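Local structure of alpha-L-arabinofuranosidase B (Aspergillus kawachii, 6SXT) at residues A[121-127]-A[284-290]; A[86-90]-A[101-105]; A[162-166]-A[289-295]; A[32-38]-A[70-76]; A[225-230]-A[242-247]. The protein releases terminal non-reducing alpha-L-arabinofuranosyl residues by hydrolysis from arabinoxylan, arabinan and related plant polysaccharides and oligosaccharides. All blocks are in the same frame, centred on the assembly; numbering follows the deposited sequence.

Interaction 1 (A[121-127]-A[284-290]); sequences GVFMSPG and NGAQGTF
Phe123 and Thr289 face each other on one side of two antiparallel strands. The Thr289 hydroxyl comes obliquely to the Phe123 ring, with OG1 3.4 Å from Phe123 CD2. With OG1 anti to the carbonyl carbon (chi1 -61°), the Thr289 methyl CG2 turns to the backbone of Val122 instead. The same hydroxyl is hydrogen-bonded to His155, whose ring stacks on Phe123, so His155 joins both residues. Val122 and Phe290 share the other side. Val122 CB and Phe290 CB are 4.4 Å apart, and the Phe290 ring then leads away. Met124 is also on that side, paired with Gly288 in the register. Met124 CB lies 3.4 Å from Gly288 O. Four backbone bonds fix this register. Met124 N to Gly288 O is 2.8 Å.

Beyond the strands, Pro126 and Gln287 lie side by side and point the same way. Pro126 CD is 3.6 Å from Gln287 OE1. The amide NE2 of Gln287 turns to Glu418 and to Tyr156 O. At the far end Gly127 N makes a weak bond to Asn284 O, and a water links the same nitrogen to Ala286 O. The arrangement is an antiparallel strand pair, 117-124 with 288-296, in the large sheet of the concanavalin-like catalytic domain.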
# COMPACT_ATOMS: atom_id res chain seq x y z
N GLY A 121 2.88 -5.94 -5.38
CA GLY A 121 1.72 -5.06 -5.34
C GLY A 121 2.09 -3.64 -4.97
O GLY A 121 3.25 -3.31 -4.81
N VAL A 122 1.05 -2.84 -4.79
CA VAL A 122 1.20 -1.40 -4.52
C VAL A 122 0.82 -1.15 -3.06
O VAL A 122 -0.36 -1.07 -2.76
CB VAL A 122 0.37 -0.56 -5.48
CG1 VAL A 122 0.63 0.93 -5.28
CG2 VAL A 122 0.64 -0.97 -6.92
N PHE A 123 1.82 -1.05 -2.20
CA PHE A 123 1.61 -0.84 -0.76
C PHE A 123 1.56 0.67 -0.52
O PHE A 123 2.57 1.37 -0.74
CB PHE A 123 2.74 -1.47 0.02
CG PHE A 123 2.54 -1.54 1.51
CD1 PHE A 123 2.81 -0.44 2.32
CD2 PHE A 123 2.15 -2.73 2.09
CE1 PHE A 123 2.64 -0.53 3.70
CE2 PHE A 123 2.01 -2.83 3.47
CZ PHE A 123 2.30 -1.74 4.28
N MET A 124 0.43 1.15 -0.07
CA MET A 124 0.20 2.60 0.01
C MET A 124 0.07 3.00 1.48
O MET A 124 -0.83 2.53 2.17
CB MET A 124 -1.05 2.99 -0.75
CG MET A 124 -0.93 2.54 -2.24
SD MET A 124 -2.32 2.95 -3.29
CE MET A 124 -2.02 4.70 -3.45
N SER A 125 1.04 3.80 1.94
CA SER A 125 1.08 4.42 3.27
C SER A 125 0.25 5.70 3.23
O SER A 125 0.02 6.30 2.17
CB SER A 125 2.53 4.61 3.66
OG SER A 125 3.26 5.27 2.63
N PRO A 126 -0.16 6.22 4.41
CA PRO A 126 -0.90 7.47 4.43
C PRO A 126 -0.11 8.57 3.72
O PRO A 126 1.11 8.79 4.00
CB PRO A 126 -1.01 7.76 5.96
CG PRO A 126 -1.06 6.38 6.53
CD PRO A 126 0.02 5.64 5.76
N GLY A 127 -0.79 9.23 2.79
CA GLY A 127 -0.18 10.28 1.98
C GLY A 127 0.15 9.83 0.57
O GLY A 127 0.49 10.67 -0.27
N ASN A 284 -6.13 12.08 1.96
CA ASN A 284 -4.92 11.22 1.81
C ASN A 284 -4.45 10.65 3.15
O ASN A 284 -3.25 10.54 3.33
CB ASN A 284 -3.85 11.90 0.97
CG ASN A 284 -3.22 13.19 1.49
OD1 ASN A 284 -2.12 13.18 2.10
ND2 ASN A 284 -3.85 14.30 1.17
N GLY A 285 -5.36 10.33 4.05
CA GLY A 285 -4.98 9.75 5.35
C GLY A 285 -4.96 8.23 5.38
O GLY A 285 -4.47 7.67 6.36
N ALA A 286 -5.50 7.59 4.33
CA ALA A 286 -5.74 6.13 4.37
C ALA A 286 -4.48 5.36 3.97
O ALA A 286 -3.53 5.88 3.36
CB ALA A 286 -6.91 5.76 3.49
N GLN A 287 -4.53 4.07 4.29
CA GLN A 287 -3.51 3.13 3.83
C GLN A 287 -4.21 1.89 3.30
O GLN A 287 -5.33 1.57 3.70
CB GLN A 287 -2.50 2.81 4.94
CG GLN A 287 -3.11 2.07 6.11
CD GLN A 287 -2.19 1.96 7.31
OE1 GLN A 287 -1.18 2.68 7.37
NE2 GLN A 287 -2.49 1.05 8.25
N GLY A 288 -3.49 1.13 2.46
CA GLY A 288 -4.01 -0.11 1.86
C GLY A 288 -3.07 -0.61 0.81
O GLY A 288 -2.07 0.04 0.53
N THR A 289 -3.36 -1.78 0.29
CA THR A 289 -2.54 -2.38 -0.74
C THR A 289 -3.43 -2.82 -1.90
O THR A 289 -4.41 -3.53 -1.67
CB THR A 289 -1.79 -3.62 -0.24
OG1 THR A 289 -0.92 -3.24 0.82
CG2 THR A 289 -0.95 -4.27 -1.32
N PHE A 290 -3.01 -2.45 -3.09
CA PHE A 290 -3.70 -2.78 -4.35
C PHE A 290 -2.84 -3.73 -5.17
O PHE A 290 -1.64 -3.45 -5.38
CB PHE A 290 -3.95 -1.50 -5.14
CG PHE A 290 -4.58 -1.65 -6.50
CD1 PHE A 290 -5.94 -1.54 -6.67
CD2 PHE A 290 -3.78 -1.81 -7.63
CE1 PHE A 290 -6.53 -1.59 -7.92
CE2 PHE A 290 -4.36 -1.88 -8.89
CZ PHE A 290 -5.74 -1.76 -9.04
O HOH W 1 -3.02 8.00 1.30

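Interaction 2 (A[86-90]-A[101-105]); sequences TQAPP and YDNLA
Gln87 reaches across to Asp102 and Leu104 with an extended side chain. Two hydrogen bonds hold the segments together. Gln87 NE2 donates to Asp102 O at 2.8 Å, and the acceptor lies in the amide plane, 2° out of it. Asp102 N donates to Ala88 O at 2.8 Å in a nearly straight bond (173°). The Ala88 methyl lies against the Asp102 carboxylate, with Ala88 CB 3.3 Å from Asp102 OD2. That oxygen accepts a hydrogen bond from Asn282 ND2. The segments run in roughly opposite directions. The contact closes a loop of the catalytic domain between strands 86-87 and 105-106.

Tyr101 takes two prolines over one face of its ring by CH-pi contact: Pro89 CA and Pro90 CD lie 3.8 Å and 3.9 Å from the Tyr101 centroid. Gln87 O sits at the edge of that ring, near its plane.

Apolar contact is made by Leu104, which crosses Gln87 at about a right angle. Leu104 CD2 is 3.6 Å from Gln87 CB.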
# COMPACT_ATOMS: atom_id res chain seq x y z
N THR A 86 -1.01 7.92 -12.38
CA THR A 86 0.22 8.65 -12.08
C THR A 86 0.10 9.34 -10.71
O THR A 86 -0.99 9.36 -10.07
CB THR A 86 0.56 9.63 -13.22
OG1 THR A 86 -0.50 10.58 -13.29
CG2 THR A 86 0.84 8.92 -14.53
N GLN A 87 1.17 9.93 -10.27
CA GLN A 87 1.25 10.57 -8.94
C GLN A 87 0.07 11.51 -8.76
O GLN A 87 -0.13 12.40 -9.61
CB GLN A 87 2.58 11.29 -8.80
CG GLN A 87 2.92 11.70 -7.38
CD GLN A 87 4.33 12.27 -7.29
OE1 GLN A 87 5.05 12.37 -8.31
NE2 GLN A 87 4.78 12.58 -6.08
N ALA A 88 -0.73 11.35 -7.71
CA ALA A 88 -1.96 12.11 -7.57
C ALA A 88 -1.61 13.55 -7.20
O ALA A 88 -0.76 13.85 -6.34
CB ALA A 88 -2.88 11.51 -6.57
N PRO A 89 -2.36 14.49 -7.82
CA PRO A 89 -2.14 15.91 -7.54
C PRO A 89 -2.88 16.43 -6.33
O PRO A 89 -3.86 15.88 -5.87
CB PRO A 89 -2.74 16.54 -8.81
CG PRO A 89 -3.92 15.65 -9.15
CD PRO A 89 -3.38 14.25 -8.84
N PRO A 90 -2.49 17.63 -5.85
CA PRO A 90 -3.26 18.27 -4.80
C PRO A 90 -4.69 18.55 -5.26
O PRO A 90 -4.95 18.78 -6.45
CB PRO A 90 -2.45 19.58 -4.59
CG PRO A 90 -1.83 19.84 -5.89
CD PRO A 90 -1.41 18.46 -6.40
N TYR A 101 1.48 17.38 -4.15
CA TYR A 101 1.23 16.03 -4.73
C TYR A 101 1.28 15.00 -3.61
O TYR A 101 1.79 15.21 -2.50
CB TYR A 101 2.23 15.66 -5.82
CG TYR A 101 1.86 16.23 -7.15
CD1 TYR A 101 2.03 17.59 -7.42
CD2 TYR A 101 1.37 15.43 -8.17
CE1 TYR A 101 1.63 18.11 -8.64
CE2 TYR A 101 0.97 15.94 -9.38
CZ TYR A 101 1.08 17.30 -9.60
OH TYR A 101 0.74 17.79 -10.83
N ASP A 102 0.65 13.86 -3.91
CA ASP A 102 0.74 12.71 -2.99
C ASP A 102 2.02 11.95 -3.25
O ASP A 102 2.69 12.14 -4.26
CB ASP A 102 -0.48 11.83 -3.20
CG ASP A 102 -1.81 12.46 -2.84
OD1 ASP A 102 -1.81 13.47 -2.09
OD2 ASP A 102 -2.83 11.99 -3.35
N ASN A 103 2.43 11.15 -2.27
CA ASN A 103 3.61 10.29 -2.41
C ASN A 103 3.32 9.17 -3.45
O ASN A 103 2.16 8.66 -3.54
CB ASN A 103 3.95 9.60 -1.11
CG ASN A 103 4.38 10.52 0.01
OD1 ASN A 103 4.04 10.24 1.15
ND2 ASN A 103 5.14 11.56 -0.29
N LEU A 104 4.39 8.79 -4.12
CA LEU A 104 4.43 7.49 -4.85
C LEU A 104 4.66 6.35 -3.86
O LEU A 104 5.33 6.49 -2.83
CB LEU A 104 5.54 7.53 -5.89
CG LEU A 104 5.32 8.54 -7.02
CD1 LEU A 104 6.58 8.62 -7.84
CD2 LEU A 104 4.15 8.19 -7.85
N ALA A 105 4.18 5.17 -4.24
CA ALA A 105 4.42 3.95 -3.46
C ALA A 105 5.81 3.40 -3.69
O ALA A 105 6.32 3.42 -4.82
CB ALA A 105 3.38 2.90 -3.78

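Interaction 3 (A[162-166]-A[289-295]); sequences FDYGN and TFYEGVM
The Tyr164 ring carries Phe290 on one face. Phe290 CE1 stands over the ring centre, 3.8 Å from Tyr164 CD1. The edge of Phe290 points to the face of Tyr164, with the planes at 50° and the centroids 4.9 Å apart. At the edge of the Tyr164 ring, near its plane, lies Val294 O. Met295 SD lies at a distance over the opposite face, 5.4 Å from the Tyr164 centroid, a Met-aromatic contact. The Phe162 ring brings its tip atom CZ to the strand, 3.6 Å from Thr289 N, and has Phe290 N at its edge.

Tyr164 CG is anti to the backbone N (chi1 175°), which sends the ring across to strand 288-296. Gly293 leaves room there for the ring. Met295 CE is 3.8 Å from Asn166 CB, while SD packs on Gly165 CA. Asp163, on the same segment, belongs to the inhibitor pocket.

Tyr164 OH is hydrogen-bonded to His19, and the Asn166 amide to Ala139 O, Glu145 and Gly272 N. No clear hydrogen bond joins the two segments. Aromatic and sulfur contacts therefore carry this buried interface.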
# COMPACT_ATOMS: atom_id res chain seq x y z
N PHE A 162 -9.32 4.99 1.52
CA PHE A 162 -8.57 4.06 0.64
C PHE A 162 -9.53 3.60 -0.45
O PHE A 162 -10.28 2.62 -0.25
CB PHE A 162 -7.99 2.87 1.42
CG PHE A 162 -7.14 2.03 0.51
CD1 PHE A 162 -5.91 2.51 0.11
CD2 PHE A 162 -7.60 0.83 -0.03
CE1 PHE A 162 -5.11 1.81 -0.77
CE2 PHE A 162 -6.81 0.13 -0.94
CZ PHE A 162 -5.57 0.62 -1.29
N ASP A 163 -9.56 4.32 -1.55
CA ASP A 163 -10.53 4.13 -2.63
C ASP A 163 -9.87 3.63 -3.92
O ASP A 163 -8.71 3.91 -4.20
CB ASP A 163 -11.33 5.37 -3.00
CG ASP A 163 -12.30 5.87 -1.97
OD1 ASP A 163 -12.44 5.27 -0.90
OD2 ASP A 163 -12.92 6.97 -2.28
N TYR A 164 -10.66 2.95 -4.74
CA TYR A 164 -10.31 2.67 -6.14
C TYR A 164 -11.58 2.83 -6.95
O TYR A 164 -12.59 2.13 -6.68
CB TYR A 164 -9.74 1.26 -6.34
CG TYR A 164 -9.48 0.92 -7.78
CD1 TYR A 164 -8.52 1.60 -8.51
CD2 TYR A 164 -10.22 -0.04 -8.47
CE1 TYR A 164 -8.26 1.31 -9.84
CE2 TYR A 164 -9.96 -0.37 -9.79
CZ TYR A 164 -8.98 0.31 -10.50
OH TYR A 164 -8.77 -0.01 -11.81
N GLY A 165 -11.57 3.74 -7.92
CA GLY A 165 -12.69 3.87 -8.85
C GLY A 165 -12.95 5.28 -9.32
O GLY A 165 -12.03 6.07 -9.49
N ASN A 166 -14.23 5.58 -9.56
CA ASN A 166 -14.68 6.75 -10.35
C ASN A 166 -14.75 7.98 -9.44
O ASN A 166 -15.34 7.89 -8.33
CB ASN A 166 -16.05 6.44 -10.94
CG ASN A 166 -16.43 7.26 -12.15
OD1 ASN A 166 -16.29 8.50 -12.11
ND2 ASN A 166 -16.86 6.62 -13.23
N THR A 289 -3.36 -1.78 0.29
CA THR A 289 -2.54 -2.38 -0.74
C THR A 289 -3.43 -2.82 -1.90
O THR A 289 -4.41 -3.53 -1.67
CB THR A 289 -1.79 -3.62 -0.24
OG1 THR A 289 -0.92 -3.24 0.82
CG2 THR A 289 -0.95 -4.27 -1.32
N PHE A 290 -3.01 -2.45 -3.09
CA PHE A 290 -3.70 -2.78 -4.35
C PHE A 290 -2.84 -3.73 -5.17
O PHE A 290 -1.64 -3.45 -5.38
CB PHE A 290 -3.95 -1.50 -5.14
CG PHE A 290 -4.58 -1.65 -6.50
CD1 PHE A 290 -5.94 -1.54 -6.67
CD2 PHE A 290 -3.78 -1.81 -7.63
CE1 PHE A 290 -6.53 -1.59 -7.92
CE2 PHE A 290 -4.36 -1.88 -8.89
CZ PHE A 290 -5.74 -1.76 -9.04
N TYR A 291 -3.43 -4.84 -5.61
CA TYR A 291 -2.68 -5.80 -6.47
C TYR A 291 -3.16 -5.71 -7.93
O TYR A 291 -2.33 -5.82 -8.86
CB TYR A 291 -2.90 -7.22 -5.92
CG TYR A 291 -2.30 -7.40 -4.54
CD1 TYR A 291 -0.94 -7.48 -4.32
CD2 TYR A 291 -3.12 -7.50 -3.43
CE1 TYR A 291 -0.40 -7.65 -3.06
CE2 TYR A 291 -2.59 -7.66 -2.18
CZ TYR A 291 -1.24 -7.75 -1.97
OH TYR A 291 -0.73 -7.94 -0.71
N GLU A 292 -4.46 -5.67 -8.17
CA GLU A 292 -5.04 -5.61 -9.51
C GLU A 292 -6.45 -5.04 -9.41
O GLU A 292 -7.07 -5.14 -8.34
CB GLU A 292 -5.08 -7.00 -10.19
CG GLU A 292 -5.93 -8.03 -9.46
CD GLU A 292 -5.94 -9.39 -10.15
OE1 GLU A 292 -4.91 -10.06 -10.04
OE2 GLU A 292 -6.92 -9.70 -10.85
N GLY A 293 -6.92 -4.49 -10.51
CA GLY A 293 -8.31 -4.02 -10.53
C GLY A 293 -8.64 -3.47 -11.89
O GLY A 293 -7.75 -3.19 -12.70
N VAL A 294 -9.94 -3.28 -12.10
CA VAL A 294 -10.45 -2.75 -13.37
C VAL A 294 -11.65 -1.85 -13.11
O VAL A 294 -12.30 -1.98 -12.07
CB VAL A 294 -10.81 -3.83 -14.37
CG1 VAL A 294 -9.75 -4.90 -14.58
CG2 VAL A 294 -12.17 -4.45 -14.05
N MET A 295 -11.99 -1.09 -14.15
CA MET A 295 -13.30 -0.42 -14.28
C MET A 295 -13.85 -0.79 -15.65
O MET A 295 -13.08 -0.96 -16.61
CB MET A 295 -13.20 1.10 -14.17
CG MET A 295 -12.72 1.52 -12.78
SD MET A 295 -12.33 3.30 -12.73
CE MET A 295 -13.96 4.01 -13.00

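Interaction 4 (A[32-38]-A[70-76]); sequences ALYQLQR and CLITIIY. With EDO (1,2-ethanediol), chain B.
Gln35 leans on Thr73, Ile74 and Tyr76 along its whole length. Its CB is 3.5 Å from Tyr76 OH and also touches Thr73 OG1. CG is 3.3 Å from Thr73 OG1. CD lies beside Ile74 CD1. At the tip, OE1 accepts from Thr73 OG1 at 2.6 Å, in the carbonyl plane and on a lone pair. OE1 also accepts from O1 of a bound 1,2-ethanediol, probably from the crystallisation liquor, at 2.9 Å, so two hydroxyls grip it. NE2 lies 3.6 Å from Tyr76 OH, with amide and ring planes 81° apart. Thr73 OG1 sits between its backbone N and carbonyl carbon (chi1 47°), which turns the hydroxyl to Gln35 and leaves CG2 against Gln37 CB.

Ala32 CB is 3.6 Å from Tyr76 CD2. On the face away from Gln35, Leu36 packs on Ile72 and Cys70, and Cys70 is disulfide-bonded to Cys65. The register slips by one residue between Gln35 and Leu36. This is a beta bulge in an antiparallel pair, the two middle strands of a four-stranded sheet in the catalytic domain.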
# COMPACT_ATOMS: atom_id res chain seq x y z
N ALA A 32 3.73 -3.00 -21.11
CA ALA A 32 4.19 -2.60 -19.78
C ALA A 32 3.01 -2.60 -18.80
O ALA A 32 1.94 -2.05 -19.07
CB ALA A 32 4.81 -1.25 -19.80
N LEU A 33 3.26 -3.17 -17.64
CA LEU A 33 2.30 -3.18 -16.52
C LEU A 33 2.48 -1.95 -15.66
O LEU A 33 1.46 -1.36 -15.21
CB LEU A 33 2.54 -4.42 -15.67
CG LEU A 33 2.28 -5.77 -16.32
CD1 LEU A 33 2.83 -6.89 -15.46
CD2 LEU A 33 0.83 -5.94 -16.58
N TYR A 34 3.72 -1.55 -15.42
CA TYR A 34 4.03 -0.40 -14.55
C TYR A 34 5.43 0.14 -14.85
O TYR A 34 6.22 -0.55 -15.51
CB TYR A 34 3.85 -0.76 -13.06
CG TYR A 34 4.76 -1.81 -12.50
CD1 TYR A 34 4.48 -3.15 -12.66
CD2 TYR A 34 5.88 -1.48 -11.74
CE1 TYR A 34 5.25 -4.13 -12.06
CE2 TYR A 34 6.70 -2.46 -11.16
CZ TYR A 34 6.34 -3.79 -11.27
OH TYR A 34 7.11 -4.78 -10.74
N GLN A 35 5.65 1.35 -14.37
CA GLN A 35 6.95 2.03 -14.44
C GLN A 35 7.55 2.15 -13.03
O GLN A 35 6.82 2.45 -12.09
CB GLN A 35 6.77 3.35 -15.14
CG GLN A 35 8.11 4.04 -15.39
CD GLN A 35 7.92 5.46 -15.88
OE1 GLN A 35 7.55 6.33 -15.13
NE2 GLN A 35 8.21 5.67 -17.17
N LEU A 36 8.85 1.95 -12.99
CA LEU A 36 9.69 2.15 -11.80
C LEU A 36 10.55 3.38 -11.97
O LEU A 36 11.01 3.62 -13.11
CB LEU A 36 10.61 0.96 -11.62
CG LEU A 36 9.96 -0.35 -11.26
CD1 LEU A 36 10.91 -1.51 -11.53
CD2 LEU A 36 9.51 -0.34 -9.79
N GLN A 37 10.88 4.02 -10.86
CA GLN A 37 11.93 5.07 -10.81
C GLN A 37 12.85 4.71 -9.65
O GLN A 37 12.31 4.44 -8.56
CB GLN A 37 11.35 6.45 -10.63
CG GLN A 37 12.43 7.54 -10.64
CD GLN A 37 11.81 8.92 -10.52
OE1 GLN A 37 10.69 9.10 -10.01
NE2 GLN A 37 12.46 9.92 -11.12
N ARG A 38 14.14 4.67 -9.89
CA ARG A 38 15.10 4.30 -8.83
C ARG A 38 15.80 5.54 -8.31
O ARG A 38 16.06 6.49 -9.05
CB ARG A 38 16.08 3.24 -9.31
CG ARG A 38 17.06 3.69 -10.40
CD ARG A 38 17.88 2.51 -10.85
NE ARG A 38 18.73 2.91 -11.94
CZ ARG A 38 19.45 2.09 -12.68
NH1 ARG A 38 19.35 0.78 -12.53
NH2 ARG A 38 20.19 2.60 -13.65
N CYS A 70 13.26 2.03 -4.94
CA CYS A 70 12.40 2.20 -6.13
C CYS A 70 11.02 2.65 -5.71
O CYS A 70 10.49 2.22 -4.67
CB CYS A 70 12.29 0.92 -6.91
SG CYS A 70 13.68 0.68 -8.05
N LEU A 71 10.43 3.46 -6.59
CA LEU A 71 9.05 3.93 -6.51
C LEU A 71 8.33 3.44 -7.76
O LEU A 71 8.95 3.35 -8.84
CB LEU A 71 9.04 5.45 -6.51
CG LEU A 71 9.70 6.11 -5.30
CD1 LEU A 71 9.72 7.62 -5.45
CD2 LEU A 71 9.02 5.70 -4.00
N ILE A 72 7.05 3.15 -7.60
CA ILE A 72 6.15 2.89 -8.74
C ILE A 72 5.60 4.23 -9.22
O ILE A 72 4.82 4.85 -8.53
CB ILE A 72 5.05 1.89 -8.37
CG1 ILE A 72 5.67 0.54 -8.03
CG2 ILE A 72 4.05 1.76 -9.50
CD1 ILE A 72 4.70 -0.40 -7.31
N THR A 73 6.07 4.69 -10.38
CA THR A 73 5.66 6.01 -10.92
C THR A 73 4.35 5.91 -11.69
O THR A 73 3.57 6.88 -11.67
CB THR A 73 6.76 6.60 -11.80
OG1 THR A 73 7.18 5.56 -12.67
CG2 THR A 73 7.91 7.14 -10.99
N ILE A 74 4.11 4.81 -12.41
CA ILE A 74 2.92 4.70 -13.27
C ILE A 74 2.40 3.28 -13.15
O ILE A 74 3.20 2.34 -13.21
CB ILE A 74 3.22 5.03 -14.75
CG1 ILE A 74 4.00 6.34 -14.91
CG2 ILE A 74 1.92 5.01 -15.58
CD1 ILE A 74 4.39 6.59 -16.36
N ILE A 75 1.09 3.16 -13.01
CA ILE A 75 0.40 1.86 -13.20
C ILE A 75 -0.33 2.01 -14.53
O ILE A 75 -1.26 2.80 -14.65
CB ILE A 75 -0.53 1.53 -12.03
CG1 ILE A 75 0.19 1.59 -10.67
CG2 ILE A 75 -1.11 0.17 -12.25
CD1 ILE A 75 -0.73 1.79 -9.50
N TYR A 76 0.12 1.29 -15.54
CA TYR A 76 -0.43 1.50 -16.89
C TYR A 76 -1.82 0.89 -17.03
O TYR A 76 -2.16 -0.12 -16.38
CB TYR A 76 0.53 0.91 -17.94
CG TYR A 76 1.84 1.65 -18.07
CD1 TYR A 76 1.88 2.95 -18.55
CD2 TYR A 76 3.04 1.08 -17.66
CE1 TYR A 76 3.09 3.62 -18.65
CE2 TYR A 76 4.25 1.77 -17.73
CZ TYR A 76 4.27 3.04 -18.25
OH TYR A 76 5.47 3.73 -18.38
C1 EDO B . 7.57 10.13 -13.86
O1 EDO B . 7.05 9.15 -14.80
C2 EDO B . 9.03 10.45 -13.92

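Interaction 5 (A[225-230]-A[242-247]); sequences YRFVTA and RGANAA. With ACT (acetate ion), chain H.
This contact belongs to the beta hairpin of strands 227-235 and 238-245, part of the large antiparallel sheet of the catalytic domain. Tyr225 and Asn245 meet near its open end. Asn245 CB lies over the centre of the Tyr225 ring, 3.6 Å from the centroid, and the amide and ring planes are only 16° apart. Asn245 CG is anti to the backbone N (chi1 -174°), which lays the amide along the ring. OD1 then accepts from Ala247 N at 2.9 Å, forming an Asx turn. A water bridges OD1 and Phe227 N.

Thr229 and Ala244 form a hydrogen-bonded pair, with Thr229 N to Ala244 O at 2.8 Å. Ala246 N donates to Phe227 O at 2.8 Å. Ala246 CB packs against Phe227 CB and Thr229 OG1, and that hydroxyl is hydrogen-bonded to Gln309 of helix 302-315. Arg226 holds an acetate, probably from the crystallisation liquor, at the edge of its guanidinium: NE to OXT and NH2 to O are both 2.9 Å.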
# COMPACT_ATOMS: atom_id res chain seq x y z
N TYR A 225 -10.15 -11.69 5.19
CA TYR A 225 -9.24 -12.33 4.22
C TYR A 225 -7.99 -11.52 4.01
O TYR A 225 -7.97 -10.31 3.81
CB TYR A 225 -9.94 -12.55 2.90
CG TYR A 225 -11.32 -13.14 2.99
CD1 TYR A 225 -11.60 -14.32 3.63
CD2 TYR A 225 -12.33 -12.43 2.38
CE1 TYR A 225 -12.91 -14.80 3.66
CE2 TYR A 225 -13.62 -12.91 2.36
CZ TYR A 225 -13.90 -14.10 2.99
OH TYR A 225 -15.23 -14.43 2.92
N ARG A 226 -6.86 -12.23 3.95
CA ARG A 226 -5.59 -11.60 3.61
C ARG A 226 -5.61 -11.03 2.19
O ARG A 226 -5.04 -9.96 1.96
CB ARG A 226 -4.44 -12.58 3.80
CG ARG A 226 -3.10 -12.02 3.36
CD ARG A 226 -2.69 -10.74 4.07
NE ARG A 226 -1.38 -10.25 3.72
CZ ARG A 226 -1.06 -9.67 2.54
NH1 ARG A 226 -2.02 -9.50 1.63
NH2 ARG A 226 0.20 -9.35 2.29
N PHE A 227 -6.20 -11.71 1.25
CA PHE A 227 -6.43 -11.21 -0.11
C PHE A 227 -7.93 -11.16 -0.31
O PHE A 227 -8.63 -12.21 -0.22
CB PHE A 227 -5.78 -12.11 -1.16
CG PHE A 227 -4.29 -12.17 -1.02
CD1 PHE A 227 -3.48 -11.21 -1.59
CD2 PHE A 227 -3.71 -13.25 -0.38
CE1 PHE A 227 -2.10 -11.27 -1.42
CE2 PHE A 227 -2.33 -13.34 -0.25
CZ PHE A 227 -1.54 -12.34 -0.76
N VAL A 228 -8.46 -9.97 -0.54
CA VAL A 228 -9.91 -9.76 -0.70
C VAL A 228 -10.21 -9.34 -2.11
O VAL A 228 -9.54 -8.43 -2.65
CB VAL A 228 -10.49 -8.82 0.37
CG1 VAL A 228 -9.88 -7.47 0.36
CG2 VAL A 228 -12.01 -8.73 0.21
N THR A 229 -11.20 -9.97 -2.74
CA THR A 229 -11.78 -9.46 -3.99
C THR A 229 -12.94 -8.57 -3.63
O THR A 229 -13.90 -9.07 -3.04
CB THR A 229 -12.28 -10.55 -4.93
OG1 THR A 229 -11.19 -11.45 -5.17
CG2 THR A 229 -12.74 -9.96 -6.23
N ALA A 230 -12.87 -7.29 -3.98
CA ALA A 230 -14.01 -6.36 -3.81
C ALA A 230 -14.57 -6.10 -5.18
O ALA A 230 -13.81 -5.57 -6.03
CB ALA A 230 -13.52 -5.09 -3.15
N ARG A 242 -20.02 -6.77 -3.64
CA ARG A 242 -19.76 -8.21 -3.51
C ARG A 242 -18.33 -8.40 -3.03
O ARG A 242 -17.47 -7.57 -3.38
CB ARG A 242 -19.99 -8.88 -4.86
CG ARG A 242 -21.37 -8.66 -5.42
CD ARG A 242 -21.64 -9.39 -6.71
NE ARG A 242 -21.82 -10.83 -6.50
CZ ARG A 242 -21.56 -11.77 -7.39
NH1 ARG A 242 -21.05 -11.50 -8.58
NH2 ARG A 242 -21.80 -13.03 -7.05
N GLY A 243 -18.08 -9.44 -2.27
CA GLY A 243 -16.76 -9.68 -1.70
C GLY A 243 -16.46 -11.16 -1.72
O GLY A 243 -17.35 -12.00 -1.60
N ALA A 244 -15.20 -11.47 -1.79
CA ALA A 244 -14.69 -12.86 -1.77
C ALA A 244 -13.31 -12.88 -1.15
O ALA A 244 -12.61 -11.85 -1.13
CB ALA A 244 -14.57 -13.45 -3.14
N ASN A 245 -12.92 -14.07 -0.67
CA ASN A 245 -11.49 -14.41 -0.47
C ASN A 245 -10.88 -14.59 -1.84
O ASN A 245 -11.28 -15.45 -2.58
CB ASN A 245 -11.43 -15.72 0.33
CG ASN A 245 -10.01 -16.07 0.72
OD1 ASN A 245 -9.06 -15.53 0.16
ND2 ASN A 245 -9.87 -17.08 1.59
N ALA A 246 -9.95 -13.72 -2.23
CA ALA A 246 -9.32 -13.79 -3.55
C ALA A 246 -8.52 -15.10 -3.70
O ALA A 246 -8.20 -15.46 -4.86
CB ALA A 246 -8.44 -12.60 -3.76
N ALA A 247 -8.19 -15.77 -2.59
CA ALA A 247 -7.44 -17.04 -2.63
C ALA A 247 -8.37 -18.25 -2.68
O ALA A 247 -7.90 -19.34 -2.98
CB ALA A 247 -6.52 -17.11 -1.46
C ACT H . 1.86 -10.54 5.37
O ACT H . 2.30 -9.76 4.30
OXT ACT H . 0.56 -10.76 5.82
CH3 ACT H . 2.97 -11.40 6.03
O HOH W 2 -17.22 -13.27 1.46
O HOH W 3 -6.91 -14.55 1.60

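How the interactions relate
All five contacts lie in the catalytic domain. Interactions 1 and 3 share Thr289 and Phe290 on strand 288-296, and Ala286 CB packs on Phe162 N at 3.2 Å. Interaction 2 joins its neighbours through backbone: Gly127 O and Asn103 N of interactions 1 and 2 are 2.8 Å apart, and Ala105 O and Ile72 N of interactions 2 and 4 are 2.9 Å apart. Val122 of interaction 1 packs on Ile72 and Ile75 of interaction 4. Tyr291 OH and Arg226 NH1 connect interactions 3 and 5 at 3.1 Å. Interaction 3 holds Asp163, which touches the bound inhibitor. The Asp102 side chain of interaction 2 is about 9 Å from that of the proton donor Asp281.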